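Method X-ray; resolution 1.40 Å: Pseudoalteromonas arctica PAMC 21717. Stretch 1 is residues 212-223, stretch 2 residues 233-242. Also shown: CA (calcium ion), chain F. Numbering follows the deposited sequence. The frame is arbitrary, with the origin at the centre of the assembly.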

# COMPACT_ATOMS: atom_id res chain seq x y z
N PRO A 212 -10.90 6.58 1.07
CA PRO A 212 -10.51 7.90 0.57
C PRO A 212 -10.13 7.91 -0.89
O PRO A 212 -9.68 8.96 -1.40
CB PRO A 212 -9.32 8.25 1.47
CG PRO A 212 -8.69 6.89 1.79
CD PRO A 212 -9.86 5.96 1.93
N GLY A 213 -10.37 6.85 -1.65
CA GLY A 213 -10.03 6.89 -3.02
C GLY A 213 -10.75 7.90 -3.86
O GLY A 213 -10.29 8.36 -4.89
N ASN A 214 -11.97 8.27 -3.41
CA ASN A 214 -12.79 9.32 -4.01
C ASN A 214 -12.42 10.71 -3.55
O ASN A 214 -13.04 11.68 -4.02
CB ASN A 214 -14.27 9.01 -3.80
CG ASN A 214 -14.70 9.06 -2.37
OD1 ASN A 214 -13.90 9.32 -1.47
ND2 ASN A 214 -16.01 8.81 -2.11
N CYS A 215 -11.37 10.87 -2.76
CA CYS A 215 -10.89 12.22 -2.42
C CYS A 215 -10.21 12.78 -3.65
O CYS A 215 -9.88 12.13 -4.65
CB CYS A 215 -9.93 12.13 -1.29
SG CYS A 215 -10.64 11.50 0.25
N ASN A 216 -10.00 14.11 -3.69
CA ASN A 216 -9.30 14.79 -4.73
C ASN A 216 -7.80 14.82 -4.47
O ASN A 216 -7.37 14.85 -3.32
CB ASN A 216 -9.83 16.19 -5.02
CG ASN A 216 -11.26 16.18 -5.47
OD1 ASN A 216 -11.58 15.39 -6.38
ND2 ASN A 216 -12.14 16.91 -4.83
N GLY A 217 -7.02 14.83 -5.54
CA GLY A 217 -5.56 14.90 -5.43
C GLY A 217 -4.86 13.64 -5.02
O GLY A 217 -3.80 13.72 -4.43
N VAL A 218 -5.45 12.50 -5.37
CA VAL A 218 -4.89 11.19 -5.01
C VAL A 218 -4.75 10.37 -6.22
O VAL A 218 -5.41 10.57 -7.24
CB VAL A 218 -5.76 10.47 -3.95
CG1 VAL A 218 -6.00 11.36 -2.72
CG2 VAL A 218 -7.08 9.99 -4.47
N VAL A 219 -3.91 9.34 -6.11
CA VAL A 219 -3.77 8.32 -7.17
C VAL A 219 -4.60 7.12 -6.70
O VAL A 219 -4.19 6.38 -5.79
CB VAL A 219 -2.32 7.90 -7.40
CG1 VAL A 219 -2.20 6.93 -8.51
CG2 VAL A 219 -1.42 9.13 -7.62
N ASN A 220 -5.77 6.93 -7.31
CA ASN A 220 -6.71 5.88 -6.91
C ASN A 220 -6.53 4.70 -7.82
O ASN A 220 -6.49 4.84 -9.07
CB ASN A 220 -8.16 6.39 -6.97
CG ASN A 220 -9.10 5.50 -6.21
OD1 ASN A 220 -8.74 4.82 -5.29
ND2 ASN A 220 -10.41 5.56 -6.61
N VAL A 221 -6.36 3.53 -7.21
CA VAL A 221 -5.82 2.34 -7.91
C VAL A 221 -6.84 1.20 -7.88
O VAL A 221 -7.26 0.73 -6.82
CB VAL A 221 -4.54 1.89 -7.20
CG1 VAL A 221 -3.94 0.67 -7.91
CG2 VAL A 221 -3.53 3.02 -7.16
N ALA A 222 -7.16 0.75 -9.12
CA ALA A 222 -7.97 -0.48 -9.33
C ALA A 222 -7.02 -1.66 -9.39
O ALA A 222 -5.83 -1.57 -9.64
CB ALA A 222 -8.79 -0.36 -10.60
N SER A 223 -7.59 -2.87 -9.20
CA SER A 223 -6.84 -4.09 -9.18
C SER A 223 -7.05 -4.97 -10.40
O SER A 223 -8.26 -5.18 -10.76
CB SER A 223 -7.22 -4.91 -7.98
OG SER A 223 -6.58 -6.19 -8.02
N TYR A 233 -13.42 -8.41 -7.67
CA TYR A 233 -13.89 -7.58 -6.58
C TYR A 233 -13.58 -6.08 -6.79
O TYR A 233 -14.03 -5.30 -5.96
CB TYR A 233 -13.23 -8.04 -5.25
CG TYR A 233 -11.72 -8.04 -5.35
CD1 TYR A 233 -11.02 -6.85 -5.32
CD2 TYR A 233 -10.97 -9.19 -5.59
CE1 TYR A 233 -9.65 -6.81 -5.55
CE2 TYR A 233 -9.64 -9.17 -5.80
CZ TYR A 233 -8.96 -7.99 -5.85
OH TYR A 233 -7.60 -7.91 -6.08
N SER A 234 -12.75 -5.74 -7.77
CA SER A 234 -12.25 -4.36 -7.75
C SER A 234 -13.34 -3.38 -8.05
O SER A 234 -14.13 -3.52 -8.99
CB SER A 234 -11.22 -4.26 -8.83
OG SER A 234 -10.58 -2.92 -8.73
N ASN A 235 -13.35 -2.28 -7.31
CA ASN A 235 -14.12 -1.11 -7.71
C ASN A 235 -13.57 -0.54 -8.98
O ASN A 235 -12.43 -0.83 -9.41
CB ASN A 235 -14.17 -0.10 -6.58
CG ASN A 235 -14.99 -0.52 -5.40
OD1 ASN A 235 -15.82 -1.43 -5.47
ND2 ASN A 235 -14.76 0.13 -4.25
N TYR A 236 -14.38 0.30 -9.61
CA TYR A 236 -14.08 0.81 -10.94
C TYR A 236 -14.89 2.10 -11.16
O TYR A 236 -15.87 2.27 -10.43
CB TYR A 236 -14.43 -0.24 -12.05
CG TYR A 236 -15.83 -0.67 -12.02
CD1 TYR A 236 -16.91 0.17 -12.47
CD2 TYR A 236 -16.22 -1.79 -11.27
CE1 TYR A 236 -18.28 -0.16 -12.27
CE2 TYR A 236 -17.54 -2.19 -11.14
CZ TYR A 236 -18.55 -1.34 -11.56
OH TYR A 236 -19.88 -1.75 -11.29
N GLY A 237 -14.48 2.94 -12.05
CA GLY A 237 -15.21 4.22 -12.29
C GLY A 237 -14.30 5.28 -12.76
O GLY A 237 -13.07 5.07 -12.95
N SER A 238 -14.88 6.47 -12.95
CA SER A 238 -14.14 7.55 -13.51
C SER A 238 -12.97 8.07 -12.67
O SER A 238 -11.99 8.52 -13.25
CB SER A 238 -15.10 8.76 -13.77
OG SER A 238 -16.22 8.36 -14.52
N ASN A 239 -13.04 7.92 -11.36
CA ASN A 239 -11.99 8.41 -10.53
C ASN A 239 -10.84 7.41 -10.37
O ASN A 239 -9.84 7.73 -9.73
CB ASN A 239 -12.47 8.89 -9.18
CG ASN A 239 -12.92 7.82 -8.26
OD1 ASN A 239 -12.50 6.64 -8.42
ND2 ASN A 239 -13.67 8.11 -7.23
N ILE A 240 -10.87 6.27 -11.03
CA ILE A 240 -9.67 5.36 -11.03
C ILE A 240 -8.68 6.05 -11.92
O ILE A 240 -8.98 6.46 -13.08
CB ILE A 240 -10.02 4.00 -11.61
CG1 ILE A 240 -11.11 3.27 -10.73
CG2 ILE A 240 -8.75 3.15 -11.65
CD1 ILE A 240 -10.80 2.96 -9.36
N ASP A 241 -7.43 6.15 -11.41
CA ASP A 241 -6.37 6.71 -12.22
C ASP A 241 -5.63 5.71 -13.00
O ASP A 241 -5.30 5.87 -14.21
CB ASP A 241 -5.40 7.46 -11.29
CG ASP A 241 -6.07 8.64 -10.64
OD1 ASP A 241 -6.56 9.55 -11.42
OD2 ASP A 241 -6.15 8.78 -9.40
N VAL A 242 -5.27 4.57 -12.37
CA VAL A 242 -4.47 3.47 -12.94
C VAL A 242 -4.90 2.16 -12.30
O VAL A 242 -5.58 2.17 -11.27
CB VAL A 242 -2.95 3.66 -12.71
CG1 VAL A 242 -2.44 4.96 -13.34
CG2 VAL A 242 -2.62 3.63 -11.22
CA CA F . -6.56 11.15 -9.17
O HOH W 1 -14.04 11.04 -6.66
O HOH W 2 -7.98 12.17 -7.33
O HOH W 3 -8.79 10.14 -9.06
O HOH W 4 -8.68 10.54 -11.00
O HOH W 5 -7.48 12.57 -10.84
O HOH W 6 -5.65 13.40 -8.46

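This is a parallel backbone pairing, short and extended by side chains, with a calcium ion clamped at one end and a serine-tyrosine cluster at the other. The strand through Asn-220 to Ser-223 runs beside a second segment whose Val-242 bridges Val-221. Two backbone hydrogen bonds bracket the bridge: Asp-241 N gives to Asn-220 O at 2.8 Å, and Ala-222 N gives to Val-242 O at 3.0 Å. Between them the CA of Val-221 makes a C-H...O contact with that same Val-242 O, at 3.4 Å.

Before the bridge, side chains supply the acceptors. Asn-220 N donates to Asp-241 OD2 at 2.8 Å, nearly straight, so Asn-220 and Asp-241 are joined twice. The same OD2 binds the calcium ion at 2.4 Å, beside Val-218 O at 2.3 Å. These two oxygens, Val-218 O and Asp-241 OD2, lie just 2.9 Å apart without a hydrogen bond; the cation they share offsets their repulsion. One carboxylate oxygen thus serves both metal and strand. Asn-220 also reaches out through ND2 to Asn-239 OD1 at 3.0 Å, while a water links Asn-239 ND2 to Asn-214 O.

Beyond the bridge, Ser-234 OG accepts from Ser-223 N at 3.0 Å, almost linearly, and donates its own hydrogen bond to Asn-235 O at 2.9 Å. A hydroxyl here does the work of a strand carbonyl. Ser-223 OG meets Tyr-233 OH at 2.8 Å.

Apolar side chains add contacts alongside these polar links. Val-221 and Val-242 share a sheet face, with Val-221 CG2 and Val-242 CG2 4.2 Å apart, and Ala-222 CB sits 3.7 Å from Ile-240 CG2. The rule is economical: little regular pairing, with side-chain oxygens capturing the amides on either side of it.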